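Local coordinates for protein PpBBE-like 1 D396N (Physcomitrella patens subsp. patens, PDB 6EO5) that oxidises cellobiose as a flavin-dependent member of the berberine bridge enzyme family, using an FAD that is held bi-covalently, at residues T330-S335 with S410-Y415; K334-N339 with K417-Y422; N366-Q371 with T382-R387; V308-P313 with N322-T327. One frame throughout, in Å; residues are numbered along the deposited sequence.

How the contacts relate
Along the chain contact 4 closes first, within the connection that leads from helix 302-308 to strand 331-338; contacts 1 and 2 then open on that strand, and contact 3 is nested inside the long connection they close. Contacts 1 and 2, with centres about 12 Å apart, share K334 and S335 and pack successive parts of the edge strand on helix 405-420. Contact 3, about 16 Å from contact 2 between centres, reaches the same seven-stranded antiparallel sheet through strand 361-367 and meets contact 2 directly, Y337 OH lying 3.0 Å from Y368 OH. Contact 4 stands apart, about 26 Å or more from the others between centres. One sheet thus joins a helix-covered face to a side near the flavin, which contact 4 also approaches.

Contact 1 of 4, residues T330-S335 with S410-Y415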
loop_
_atom_site.group_PDB
_atom_site.type_symbol
_atom_site.label_atom_id
_atom_site.label_comp_id
_atom_site.label_asym_id
_atom_site.label_seq_id
_atom_site.Cartn_x
_atom_site.Cartn_y
_atom_site.Cartn_z
ATOM N N THR A 330 13.185 10.766 -2.104
ATOM C CA THR A 330 12.590 11.778 -2.983
ATOM C C THR A 330 12.458 11.189 -4.376
ATOM O O THR A 330 13.470 10.852 -5.001
ATOM C CB THR A 330 13.421 13.061 -3.035
ATOM O OG1 THR A 330 13.525 13.599 -1.716
ATOM C CG2 THR A 330 12.755 14.086 -3.937
ATOM N N PHE A 331 11.223 11.074 -4.869
ATOM C CA PHE A 331 11.003 10.185 -5.999
ATOM C C PHE A 331 9.691 10.500 -6.690
ATOM O O PHE A 331 8.801 11.139 -6.123
ATOM C CB PHE A 331 11.021 8.706 -5.553
ATOM C CG PHE A 331 9.937 8.337 -4.553
ATOM C CD1 PHE A 331 10.158 8.459 -3.189
ATOM C CD2 PHE A 331 8.715 7.824 -4.978
ATOM C CE1 PHE A 331 9.169 8.103 -2.266
ATOM C CE2 PHE A 331 7.717 7.461 -4.061
ATOM C CZ PHE A 331 7.944 7.607 -2.708
ATOM N N LYS A 332 9.591 10.034 -7.930
ATOM C CA LYS A 332 8.327 9.893 -8.635
ATOM C C LYS A 332 8.085 8.406 -8.875
ATOM O O LYS A 332 8.993 7.688 -9.308
ATOM C CB LYS A 332 8.343 10.667 -9.951
ATOM C CG LYS A 332 7.140 10.419 -10.842
ATOM C CD LYS A 332 5.866 10.966 -10.234
ATOM C CE LYS A 332 4.691 10.634 -11.123
ATOM N NZ LYS A 332 3.406 10.967 -10.471
ATOM N N ALA A 333 6.875 7.941 -8.567
ATOM C CA ALA A 333 6.496 6.547 -8.759
ATOM C C ALA A 333 5.287 6.443 -9.690
ATOM O O ALA A 333 4.400 7.304 -9.685
ATOM C CB ALA A 333 6.190 5.870 -7.416
ATOM N N LYS A 334 5.271 5.389 -10.508
ATOM C CA LYS A 334 4.121 5.047 -11.340
ATOM C C LYS A 334 3.886 3.544 -11.242
ATOM O O LYS A 334 4.747 2.796 -10.771
ATOM C CB LYS A 334 4.341 5.475 -12.800
ATOM C CG LYS A 334 4.755 6.935 -12.944
ATOM C CD LYS A 334 4.995 7.370 -14.383
ATOM C CE LYS A 334 3.724 7.400 -15.206
ATOM N NZ LYS A 334 2.759 8.448 -14.758
ATOM N N SER A 335 2.711 3.085 -11.670
ATOM C CA SER A 335 2.448 1.645 -11.666
ATOM C C SER A 335 1.564 1.273 -12.853
ATOM O O SER A 335 0.993 2.143 -13.537
ATOM C CB SER A 335 1.806 1.186 -10.347
ATOM O OG SER A 335 0.415 1.468 -10.313
ATOM N N SER A 410 10.753 12.552 -16.170
ATOM C CA SER A 410 10.559 12.221 -17.576
ATOM C C SER A 410 10.967 10.787 -17.862
ATOM O O SER A 410 10.313 10.096 -18.647
ATOM C CB SER A 410 11.358 13.182 -18.444
ATOM O OG SER A 410 10.629 14.378 -18.601
ATOM N N TYR A 411 12.053 10.331 -17.236
ATOM C CA TYR A 411 12.523 8.966 -17.434
ATOM C C TYR A 411 11.458 7.951 -17.038
ATOM O O TYR A 411 11.123 7.054 -17.818
ATOM C CB TYR A 411 13.808 8.762 -16.642
ATOM C CG TYR A 411 14.202 7.331 -16.419
ATOM C CD1 TYR A 411 14.628 6.531 -17.473
ATOM C CD2 TYR A 411 14.188 6.784 -15.139
ATOM C CE1 TYR A 411 15.005 5.219 -17.262
ATOM C CE2 TYR A 411 14.566 5.477 -14.914
ATOM C CZ TYR A 411 14.971 4.700 -15.981
ATOM O OH TYR A 411 15.343 3.401 -15.762
ATOM N N ILE A 412 10.878 8.101 -15.847
ATOM C CA ILE A 412 9.933 7.089 -15.391
ATOM C C ILE A 412 8.591 7.208 -16.110
ATOM O O ILE A 412 7.838 6.224 -16.187
ATOM C CB ILE A 412 9.770 7.152 -13.857
ATOM C CG1 ILE A 412 9.320 5.796 -13.330
ATOM C CG2 ILE A 412 8.799 8.245 -13.446
ATOM C CD1 ILE A 412 10.438 4.767 -13.245
ATOM N N THR A 413 8.281 8.379 -16.666
ATOM C CA THR A 413 7.052 8.528 -17.436
ATOM C C THR A 413 7.203 7.977 -18.853
ATOM O O THR A 413 6.268 7.365 -19.388
ATOM C CB THR A 413 6.638 9.997 -17.460
ATOM O OG1 THR A 413 6.320 10.398 -16.121
ATOM C CG2 THR A 413 5.433 10.208 -18.360
ATOM N N ARG A 414 8.366 8.186 -19.476
ATOM C CA ARG A 414 8.679 7.485 -20.715
ATOM C C ARG A 414 8.552 5.980 -20.528
ATOM O O ARG A 414 7.952 5.283 -21.358
ATOM C CB ARG A 414 10.096 7.823 -21.167
ATOM C CG ARG A 414 10.277 9.152 -21.823
ATOM C CD ARG A 414 11.710 9.256 -22.299
ATOM N NE ARG A 414 12.665 9.555 -21.227
ATOM C CZ ARG A 414 13.210 10.761 -21.032
ATOM N NH1 ARG A 414 12.891 11.775 -21.855
ATOM N NH2 ARG A 414 14.076 10.953 -20.024
ATOM N N TYR A 415 9.130 5.460 -19.437
ATOM C CA TYR A 415 9.090 4.031 -19.168
ATOM C C TYR A 415 7.655 3.534 -19.077
ATOM O O TYR A 415 7.300 2.510 -19.680
ATOM C CB TYR A 415 9.854 3.735 -17.879
ATOM C CG TYR A 415 9.816 2.277 -17.423
ATOM C CD1 TYR A 415 8.720 1.762 -16.723
ATOM C CD2 TYR A 415 10.882 1.427 -17.672
ATOM C CE1 TYR A 415 8.686 0.437 -16.308
ATOM C CE2 TYR A 415 10.859 0.108 -17.255
ATOM C CZ TYR A 415 9.768 -0.382 -16.577
ATOM O OH TYR A 415 9.764 -1.687 -16.164
#
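I412 turns its side chain from the helix toward the strand, and its CG2 methyl touches the aliphatic parts of two lysines, 3.8 Å from K332 CG and 4.0 Å from K334 CD. A branched apolar residue suits this buried spot, because it packs on the methylenes while the ammonium groups go elsewhere. I412 O also lies 3.6 Å from K334 CD. One residue on, T413 meets the same methylene at an oblique crossing, with OG1 3.7 Å from K334 CD; the hydroxyl itself is hydrogen-bonded back to T409 O. Two successive bends in K334 (chi3 68°, chi4 67°) carry NZ to D433, which also pairs with K332, and W416 adds a cation-pi contact. A methionine in place of K334 would probably cost D433 one of its salt bridges and W416 its cation. Segments 331-335 and 410-415, parts of edge strand 331-338 and helix 405-420, run nearly parallel (6°) with axes 8.6 Å apart, and I412 also touches M395 and A397 of strand 391-398 and F363 of strand 361-367.

Contact 2 of 4, residues K334-N339 with K417-Y422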
loop_
_atom_site.group_PDB
_atom_site.type_symbol
_atom_site.label_atom_id
_atom_site.label_comp_id
_atom_site.label_asym_id
_atom_site.label_seq_id
_atom_site.Cartn_x
_atom_site.Cartn_y
_atom_site.Cartn_z
ATOM N N LYS A 334 5.271 5.389 -10.508
ATOM C CA LYS A 334 4.121 5.047 -11.340
ATOM C C LYS A 334 3.886 3.544 -11.242
ATOM O O LYS A 334 4.747 2.796 -10.771
ATOM C CB LYS A 334 4.341 5.475 -12.800
ATOM C CG LYS A 334 4.755 6.935 -12.944
ATOM C CD LYS A 334 4.995 7.370 -14.383
ATOM C CE LYS A 334 3.724 7.400 -15.206
ATOM N NZ LYS A 334 2.759 8.448 -14.758
ATOM N N SER A 335 2.711 3.085 -11.670
ATOM C CA SER A 335 2.448 1.645 -11.666
ATOM C C SER A 335 1.564 1.273 -12.853
ATOM O O SER A 335 0.993 2.143 -13.537
ATOM C CB SER A 335 1.806 1.186 -10.347
ATOM O OG SER A 335 0.415 1.468 -10.313
ATOM N N ILE A 336 1.454 -0.036 -13.096
ATOM C CA ILE A 336 0.628 -0.558 -14.183
ATOM C C ILE A 336 0.332 -2.018 -13.894
ATOM O O ILE A 336 1.048 -2.668 -13.134
ATOM C CB ILE A 336 1.337 -0.384 -15.550
ATOM C CG1 ILE A 336 0.316 -0.118 -16.659
ATOM C CG2 ILE A 336 2.229 -1.572 -15.853
ATOM C CD1 ILE A 336 0.946 0.302 -17.946
ATOM N N TYR A 337 -0.734 -2.543 -14.503
ATOM C CA TYR A 337 -1.078 -3.959 -14.398
ATOM C C TYR A 337 -0.879 -4.662 -15.739
ATOM O O TYR A 337 -1.170 -4.098 -16.801
ATOM C CB TYR A 337 -2.525 -4.152 -13.925
ATOM C CG TYR A 337 -2.695 -4.065 -12.428
ATOM C CD1 TYR A 337 -2.301 -5.127 -11.588
ATOM C CD2 TYR A 337 -3.242 -2.924 -11.840
ATOM C CE1 TYR A 337 -2.452 -5.039 -10.189
ATOM C CE2 TYR A 337 -3.391 -2.822 -10.459
ATOM C CZ TYR A 337 -2.998 -3.875 -9.640
ATOM O OH TYR A 337 -3.162 -3.740 -8.281
ATOM N N VAL A 338 -0.382 -5.894 -15.678
ATOM C CA VAL A 338 -0.152 -6.741 -16.843
ATOM C C VAL A 338 -1.003 -7.991 -16.689
ATOM O O VAL A 338 -1.020 -8.606 -15.615
ATOM C CB VAL A 338 1.331 -7.123 -16.993
ATOM C CG1 VAL A 338 1.532 -7.954 -18.239
ATOM C CG2 VAL A 338 2.208 -5.874 -17.019
ATOM N N ASN A 339 -1.713 -8.358 -17.749
ATOM C CA ASN A 339 -2.575 -9.531 -17.747
ATOM C C ASN A 339 -1.821 -10.752 -18.262
ATOM O O ASN A 339 -0.816 -10.636 -18.971
ATOM C CB ASN A 339 -3.811 -9.300 -18.609
ATOM C CG ASN A 339 -4.773 -8.318 -17.998
ATOM O OD1 ASN A 339 -4.746 -8.049 -16.797
ATOM N ND2 ASN A 339 -5.646 -7.774 -18.830
ATOM N N LYS A 417 5.072 4.742 -20.457
ATOM C CA LYS A 417 4.424 4.766 -21.761
ATOM C C LYS A 417 4.913 3.635 -22.658
ATOM O O LYS A 417 4.138 3.128 -23.480
ATOM C CB LYS A 417 4.637 6.124 -22.428
ATOM C CG LYS A 417 3.811 7.235 -21.794
ATOM C CD LYS A 417 4.034 8.556 -22.499
ATOM C CE LYS A 417 3.376 9.690 -21.741
ATOM N NZ LYS A 417 3.580 10.998 -22.429
ATOM N N VAL A 418 6.180 3.225 -22.520
ATOM C CA VAL A 418 6.674 2.063 -23.259
ATOM C C VAL A 418 5.926 0.808 -22.827
ATOM O O VAL A 418 5.375 0.077 -23.657
ATOM C CB VAL A 418 8.195 1.900 -23.073
ATOM C CG1 VAL A 418 8.665 0.585 -23.678
ATOM C CG2 VAL A 418 8.941 3.068 -23.694
ATOM N N VAL A 419 5.886 0.542 -21.518
ATOM C CA VAL A 419 5.204 -0.661 -21.053
ATOM C C VAL A 419 3.726 -0.620 -21.433
ATOM O O VAL A 419 3.134 -1.653 -21.770
ATOM C CB VAL A 419 5.392 -0.850 -19.531
ATOM C CG1 VAL A 419 4.563 -2.057 -19.034
ATOM C CG2 VAL A 419 6.872 -1.015 -19.196
ATOM N N ARG A 420 3.113 0.573 -21.396
ATOM C CA ARG A 420 1.676 0.711 -21.657
ATOM C C ARG A 420 1.267 0.073 -22.983
ATOM O O ARG A 420 0.180 -0.511 -23.092
ATOM C CB ARG A 420 1.287 2.190 -21.652
ATOM C CG ARG A 420 -0.134 2.468 -22.137
ATOM C CD ARG A 420 -1.101 1.894 -21.145
ATOM N NE ARG A 420 -2.495 2.121 -21.498
ATOM C CZ ARG A 420 -3.276 1.220 -22.088
ATOM N NH1 ARG A 420 -2.794 0.033 -22.427
ATOM N NH2 ARG A 420 -4.545 1.509 -22.341
ATOM N N THR A 421 2.133 0.181 -23.997
ATOM C CA THR A 421 1.887 -0.434 -25.297
ATOM C C THR A 421 1.646 -1.937 -25.185
ATOM O O THR A 421 0.900 -2.506 -25.990
ATOM C CB THR A 421 3.078 -0.153 -26.220
ATOM O OG1 THR A 421 3.111 1.241 -26.547
ATOM C CG2 THR A 421 2.999 -0.972 -27.496
ATOM N N TYR A 422 2.251 -2.600 -24.198
ATOM C CA TYR A 422 2.186 -4.050 -24.110
ATOM C C TYR A 422 1.340 -4.551 -22.948
ATOM O O TYR A 422 1.232 -5.764 -22.765
ATOM C CB TYR A 422 3.602 -4.640 -24.007
ATOM C CG TYR A 422 4.530 -4.193 -25.111
ATOM C CD1 TYR A 422 4.564 -4.857 -26.333
ATOM C CD2 TYR A 422 5.359 -3.084 -24.944
ATOM C CE1 TYR A 422 5.407 -4.436 -27.352
ATOM C CE2 TYR A 422 6.209 -2.665 -25.949
ATOM C CZ TYR A 422 6.228 -3.346 -27.148
ATOM O OH TYR A 422 7.071 -2.921 -28.148
#
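I336 and V419 join the edge strand of an antiparallel sheet to the helix lying along one of its faces, the helix-backed sheet layer of the substrate domain in flavoenzymes of this VAO-like family. The close part is wholly apolar. The two side chains lie alongside, pointing opposite ways, with I336 CG2 4.0 Å from V419 CG1. That CG2 branch of I336 stands between its own backbone N and carbonyl carbon, while the other branch extends outward to the helix. Beta-branched residues suit both places: isoleucine fits an extended strand and offers two arms, and valine gives a short, broad side chain that also touches I393 and M351. W416 and M395 pack on I336 as well.

V338 is a looser but still buried neighbour, its CG2 coming no nearer than 4.9 Å to V419 CG1. Toward solvent the contact thins out at the exposed R420, whose side chain contributes carbon: it bends at chi2 (67°), lending the alkyl part to the isoleucine while the guanidinium end continues past it. The two segments exchange no hydrogen bond. The tip of I336 rests on the backbone and alkyl chain of R420, its CD1 3.8 Å from R420 CA and 4.1 Å from R420 CD.

Contact 3 of 4, residues N366-Q371 with T382-R387; sequences NLYGSQ and TAFIHR
Y368 reaches across to the 382-387 loop with its ring set obliquely against the backbone of H386 and its hydroxyl directed at the rim of F384. With CG opposite the carbonyl carbon (chi1 -74°), the ring leaves the backbone and brings CE2 to 4.1 Å from H386 O. Its OH lies near the plane of the F384 ring, at the edge, 4.3 Å from F384 CZ. A tyrosine suits this place because the hydroxyl, beyond the aromatic packing, hydrogen-bonds to Y337 OH.

Within the loop, side chains lie over one another's faces. H386 lays CD2 over one face of F384, 3.5 Å above the plane and toward the rim, while F384 sets CD1 over the centre of the R387 guanidinium. Histidine, centre of an inverse gamma turn, stacks on Y337 and gives NE2 to Q429. R387 ties back to T382, at the head of the segment: NH2 bonds T382 OG1 at 3.0 Å, nearly straight (169°) and in the guanidinium plane, and NE reaches F384 O at 3.2 Å, from above the carbonyl plane. D168 forms a salt bridge with it.

No hydrogen bond joins the two segments; van der Waals contacts of the Y368 ring and hydroxyl with the H386 carbonyl and F384 rim unite them, while polar bonds within the loop and to surrounding residues fix how those groups face. The Y368 side chain is about 7 Å from the FAD, so the contact lies near the cofactor.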
loop_
_atom_site.group_PDB
_atom_site.type_symbol
_atom_site.label_atom_id
_atom_site.label_comp_id
_atom_site.label_asym_id
_atom_site.label_seq_id
_atom_site.Cartn_x
_atom_site.Cartn_y
_atom_site.Cartn_z
ATOM N N ASN A 366 4.777 -7.555 -8.404
ATOM C CA ASN A 366 4.049 -8.389 -7.446
ATOM C C ASN A 366 3.167 -9.376 -8.192
ATOM O O ASN A 366 2.348 -8.970 -9.019
ATOM C CB ASN A 366 3.187 -7.538 -6.523
ATOM C CG ASN A 366 4.000 -6.682 -5.604
ATOM O OD1 ASN A 366 5.183 -6.935 -5.395
ATOM N ND2 ASN A 366 3.369 -5.657 -5.035
ATOM N N LEU A 367 3.302 -10.663 -7.884
ATOM C CA LEU A 367 2.564 -11.682 -8.615
ATOM C C LEU A 367 1.137 -11.789 -8.083
ATOM O O LEU A 367 0.927 -11.892 -6.870
ATOM C CB LEU A 367 3.279 -13.026 -8.506
ATOM C CG LEU A 367 2.577 -14.183 -9.206
ATOM C CD1 LEU A 367 2.763 -14.041 -10.708
ATOM C CD2 LEU A 367 3.095 -15.526 -8.698
ATOM N N TYR A 368 0.155 -11.740 -8.997
ATOM C CA TYR A 368 -1.242 -11.972 -8.660
ATOM C C TYR A 368 -1.591 -13.372 -9.196
ATOM O O TYR A 368 -1.226 -14.380 -8.577
ATOM C CB TYR A 368 -2.158 -10.880 -9.206
ATOM C CG TYR A 368 -2.098 -9.541 -8.485
ATOM C CD1 TYR A 368 -0.904 -8.824 -8.387
ATOM C CD2 TYR A 368 -3.243 -8.985 -7.922
ATOM C CE1 TYR A 368 -0.849 -7.600 -7.732
ATOM C CE2 TYR A 368 -3.197 -7.763 -7.266
ATOM C CZ TYR A 368 -1.999 -7.076 -7.179
ATOM O OH TYR A 368 -1.952 -5.854 -6.544
ATOM N N GLY A 369 -2.309 -13.456 -10.316
ATOM C CA GLY A 369 -2.514 -14.728 -10.982
ATOM C C GLY A 369 -3.822 -15.407 -10.613
ATOM O O GLY A 369 -4.441 -15.138 -9.583
ATOM N N SER A 370 -4.216 -16.349 -11.475
ATOM C CA SER A 370 -5.515 -17.000 -11.350
ATOM C C SER A 370 -5.622 -17.887 -10.106
ATOM O O SER A 370 -6.731 -18.070 -9.586
ATOM C CB SER A 370 -5.796 -17.814 -12.609
ATOM O OG SER A 370 -4.819 -18.828 -12.758
ATOM N N GLN A 371 -4.508 -18.448 -9.611
ATOM C CA GLN A 371 -4.540 -19.245 -8.380
ATOM C C GLN A 371 -4.638 -18.391 -7.119
ATOM O O GLN A 371 -4.929 -18.931 -6.043
ATOM C CB GLN A 371 -3.295 -20.146 -8.231
ATOM C CG GLN A 371 -2.867 -20.967 -9.442
ATOM C CD GLN A 371 -2.226 -20.110 -10.538
ATOM O OE1 GLN A 371 -1.974 -18.917 -10.338
ATOM N NE2 GLN A 371 -1.972 -20.707 -11.690
ATOM N N THR A 382 -16.140 -5.224 -4.409
ATOM C CA THR A 382 -15.286 -4.276 -3.705
ATOM C C THR A 382 -14.906 -3.142 -4.641
ATOM O O THR A 382 -14.964 -3.266 -5.866
ATOM C CB THR A 382 -14.004 -4.926 -3.137
ATOM O OG1 THR A 382 -13.144 -5.335 -4.210
ATOM C CG2 THR A 382 -14.340 -6.132 -2.245
ATOM N N ALA A 383 -14.521 -2.023 -4.035
ATOM C CA ALA A 383 -13.965 -0.918 -4.796
ATOM C C ALA A 383 -12.635 -1.278 -5.449
ATOM O O ALA A 383 -12.184 -0.548 -6.336
ATOM C CB ALA A 383 -13.794 0.303 -3.890
ATOM N N PHE A 384 -11.992 -2.369 -5.038
ATOM C CA PHE A 384 -10.746 -2.814 -5.651
ATOM C C PHE A 384 -11.073 -3.726 -6.832
ATOM O O PHE A 384 -11.647 -4.804 -6.648
ATOM C CB PHE A 384 -9.857 -3.532 -4.633
ATOM C CG PHE A 384 -8.457 -3.764 -5.114
ATOM C CD1 PHE A 384 -8.145 -4.896 -5.858
ATOM C CD2 PHE A 384 -7.455 -2.837 -4.847
ATOM C CE1 PHE A 384 -6.853 -5.110 -6.320
ATOM C CE2 PHE A 384 -6.158 -3.042 -5.308
ATOM C CZ PHE A 384 -5.859 -4.192 -6.039
ATOM N N ILE A 385 -10.690 -3.299 -8.035
ATOM C CA ILE A 385 -11.147 -3.934 -9.269
ATOM C C ILE A 385 -10.106 -4.855 -9.902
ATOM O O ILE A 385 -10.465 -5.679 -10.755
ATOM C CB ILE A 385 -11.594 -2.872 -10.304
ATOM C CG1 ILE A 385 -10.396 -2.039 -10.788
ATOM C CG2 ILE A 385 -12.692 -1.973 -9.729
ATOM C CD1 ILE A 385 -10.699 -1.167 -12.013
ATOM N N HIS A 386 -8.839 -4.744 -9.514
ATOM C CA HIS A 386 -7.750 -5.406 -10.230
ATOM C C HIS A 386 -7.695 -6.874 -9.825
ATOM O O HIS A 386 -6.844 -7.319 -9.050
ATOM C CB HIS A 386 -6.446 -4.675 -9.956
ATOM C CG HIS A 386 -6.601 -3.189 -9.962
ATOM N ND1 HIS A 386 -6.883 -2.473 -11.109
ATOM C CD2 HIS A 386 -6.563 -2.287 -8.953
ATOM C CE1 HIS A 386 -6.999 -1.192 -10.806
ATOM N NE2 HIS A 386 -6.803 -1.050 -9.504
ATOM N N ARG A 387 -8.628 -7.644 -10.380
ATOM C CA ARG A 387 -8.833 -9.030 -9.986
ATOM C C ARG A 387 -8.509 -10.009 -11.108
ATOM O O ARG A 387 -8.894 -11.181 -11.017
ATOM C CB ARG A 387 -10.275 -9.230 -9.522
ATOM C CG ARG A 387 -10.721 -8.241 -8.466
ATOM C CD ARG A 387 -10.066 -8.554 -7.152
ATOM N NE ARG A 387 -10.661 -7.793 -6.059
ATOM C CZ ARG A 387 -10.298 -7.935 -4.788
ATOM N NH1 ARG A 387 -9.352 -8.818 -4.478
ATOM N NH2 ARG A 387 -10.876 -7.207 -3.837
#

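Contact 4 of 4, residues V308-P313 with N322-T327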
loop_
_atom_site.group_PDB
_atom_site.type_symbol
_atom_site.label_atom_id
_atom_site.label_comp_id
_atom_site.label_asym_id
_atom_site.label_seq_id
_atom_site.Cartn_x
_atom_site.Cartn_y
_atom_site.Cartn_z
ATOM N N VAL A 308 13.016 -10.933 7.894
ATOM C CA VAL A 308 13.879 -11.193 6.753
ATOM C C VAL A 308 13.394 -10.416 5.538
ATOM O O VAL A 308 14.199 -9.873 4.766
ATOM C CB VAL A 308 13.956 -12.707 6.493
ATOM C CG1 VAL A 308 14.677 -12.997 5.203
ATOM C CG2 VAL A 308 14.667 -13.385 7.651
ATOM N N ASN A 309 12.068 -10.309 5.372
ATOM C CA ASN A 309 11.492 -9.556 4.264
ATOM C C ASN A 309 11.774 -8.069 4.362
ATOM O O ASN A 309 11.424 -7.332 3.439
ATOM C CB ASN A 309 9.982 -9.771 4.178
ATOM C CG ASN A 309 9.623 -11.046 3.466
ATOM O OD1 ASN A 309 10.475 -11.668 2.839
ATOM N ND2 ASN A 309 8.358 -11.440 3.545
ATOM N N TRP A 310 12.381 -7.608 5.451
ATOM C CA TRP A 310 12.871 -6.240 5.526
ATOM C C TRP A 310 14.371 -6.183 5.809
ATOM O O TRP A 310 14.861 -5.202 6.373
ATOM C CB TRP A 310 12.082 -5.444 6.557
ATOM C CG TRP A 310 12.144 -3.993 6.270
ATOM C CD1 TRP A 310 12.689 -3.021 7.062
ATOM C CD2 TRP A 310 11.676 -3.336 5.089
ATOM N NE1 TRP A 310 12.580 -1.802 6.451
ATOM C CE2 TRP A 310 11.966 -1.962 5.236
ATOM C CE3 TRP A 310 11.034 -3.773 3.924
ATOM C CZ2 TRP A 310 11.626 -1.007 4.260
ATOM C CZ3 TRP A 310 10.702 -2.833 2.954
ATOM C CH2 TRP A 310 11.000 -1.458 3.130
ATOM N N ASN A 311 15.105 -7.229 5.407
ATOM C CA ASN A 311 16.565 -7.290 5.460
ATOM C C ASN A 311 17.119 -7.357 6.884
ATOM O O ASN A 311 18.263 -6.956 7.129
ATOM C CB ASN A 311 17.190 -6.117 4.706
ATOM C CG ASN A 311 16.892 -6.165 3.235
ATOM O OD1 ASN A 311 17.193 -7.148 2.576
ATOM N ND2 ASN A 311 16.270 -5.112 2.712
ATOM N N TYR A 312 16.349 -7.843 7.809
ATOM C CA TYR A 312 17.007 -8.110 9.077
ATOM C C TYR A 312 17.417 -9.575 9.131
ATOM O O TYR A 312 16.692 -10.435 8.619
ATOM C CB TYR A 312 16.088 -7.812 10.261
ATOM C CG TYR A 312 15.876 -6.341 10.567
ATOM C CD1 TYR A 312 16.830 -5.611 11.266
ATOM C CD2 TYR A 312 14.707 -5.688 10.182
ATOM C CE1 TYR A 312 16.630 -4.265 11.561
ATOM C CE2 TYR A 312 14.501 -4.342 10.472
ATOM C CZ TYR A 312 15.465 -3.636 11.163
ATOM O OH TYR A 312 15.261 -2.307 11.464
ATOM N N PRO A 313 18.574 -9.861 9.732
ATOM C CA PRO A 313 18.960 -11.256 9.968
ATOM C C PRO A 313 17.880 -11.983 10.753
ATOM O O PRO A 313 17.272 -11.417 11.665
ATOM C CB PRO A 313 20.251 -11.124 10.776
ATOM C CG PRO A 313 20.798 -9.793 10.379
ATOM C CD PRO A 313 19.604 -8.918 10.203
ATOM N N ASN A 322 9.055 -3.061 16.609
ATOM C CA ASN A 322 8.468 -1.896 17.268
ATOM C C ASN A 322 9.241 -0.614 17.002
ATOM O O ASN A 322 8.702 0.477 17.225
ATOM C CB ASN A 322 8.415 -2.084 18.787
ATOM C CG ASN A 322 7.408 -3.134 19.232
ATOM O OD1 ASN A 322 6.303 -3.241 18.696
ATOM N ND2 ASN A 322 7.787 -3.904 20.241
ATOM N N ASN A 323 10.494 -0.716 16.561
ATOM C CA ASN A 323 11.392 0.427 16.442
ATOM C C ASN A 323 12.117 0.412 15.110
ATOM O O ASN A 323 13.332 0.626 15.049
ATOM C CB ASN A 323 12.423 0.448 17.567
ATOM C CG ASN A 323 11.785 0.577 18.926
ATOM O OD1 ASN A 323 11.384 1.668 19.332
ATOM N ND2 ASN A 323 11.688 -0.539 19.649
ATOM N N VAL A 324 11.407 0.144 14.020
ATOM C CA VAL A 324 12.062 0.193 12.716
ATOM C C VAL A 324 12.236 1.656 12.338
ATOM O O VAL A 324 11.262 2.421 12.345
ATOM C CB VAL A 324 11.271 -0.572 11.651
ATOM C CG1 VAL A 324 12.046 -0.597 10.336
ATOM C CG2 VAL A 324 10.989 -2.004 12.140
ATOM N N PRO A 325 13.461 2.091 12.065
ATOM C CA PRO A 325 13.708 3.512 11.755
ATOM C C PRO A 325 12.918 3.972 10.535
ATOM O O PRO A 325 12.938 3.324 9.488
ATOM C CB PRO A 325 15.216 3.557 11.481
ATOM C CG PRO A 325 15.772 2.309 12.122
ATOM C CD PRO A 325 14.688 1.276 12.090
ATOM N N PHE A 326 12.225 5.109 10.671
ATOM C CA PHE A 326 11.552 5.707 9.520
ATOM C C PHE A 326 12.584 6.339 8.592
ATOM O O PHE A 326 13.335 7.231 9.003
ATOM C CB PHE A 326 10.528 6.754 9.959
ATOM C CG PHE A 326 9.565 7.150 8.869
ATOM C CD1 PHE A 326 8.413 6.416 8.645
ATOM C CD2 PHE A 326 9.816 8.250 8.060
ATOM C CE1 PHE A 326 7.514 6.770 7.640
ATOM C CE2 PHE A 326 8.924 8.607 7.058
ATOM C CZ PHE A 326 7.770 7.858 6.850
ATOM N N THR A 327 12.624 5.886 7.346
ATOM C CA THR A 327 13.516 6.449 6.343
ATOM C C THR A 327 12.695 7.169 5.285
ATOM O O THR A 327 11.496 6.924 5.129
ATOM C CB THR A 327 14.373 5.360 5.693
ATOM O OG1 THR A 327 13.519 4.432 5.020
ATOM C CG2 THR A 327 15.161 4.609 6.748
#
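W310 and Y312 converge on V324, whose CG1 methyl is the focus of the apolar contact. It lies 4.1 Å from both CD1 and NE1 of the W310 indole, at an oblique approach. The methyl gets there because V324 places CG1 opposite its backbone N (chi1 -175°). Against Y312 the same CG1 sits at the ring edge, near its plane.

A second kind of contact joins the phenol oxygen to carbon: Y312 OH is 3.8 Å from V324 CG1 and 3.7 Å from P325 CD, the proline approaching from the opposite direction. Its rigid ring suits the extended loop backbone there.

The backbone between the two aromatics turns at the helix end. N311, whose positive phi (69°) asparagine tolerates well, ends helix 302-308 in a Schellman motif, with N311 N bonded to V308 O at 2.9 Å.

No hydrogen bond crosses between the segments, so the two parts of the loop meet by van der Waals contact, mostly carbon with two polar atoms of the aromatics. The W310 side chain lies about 4 Å from the FAD, consistent with a partly exposed wall beside the cofactor.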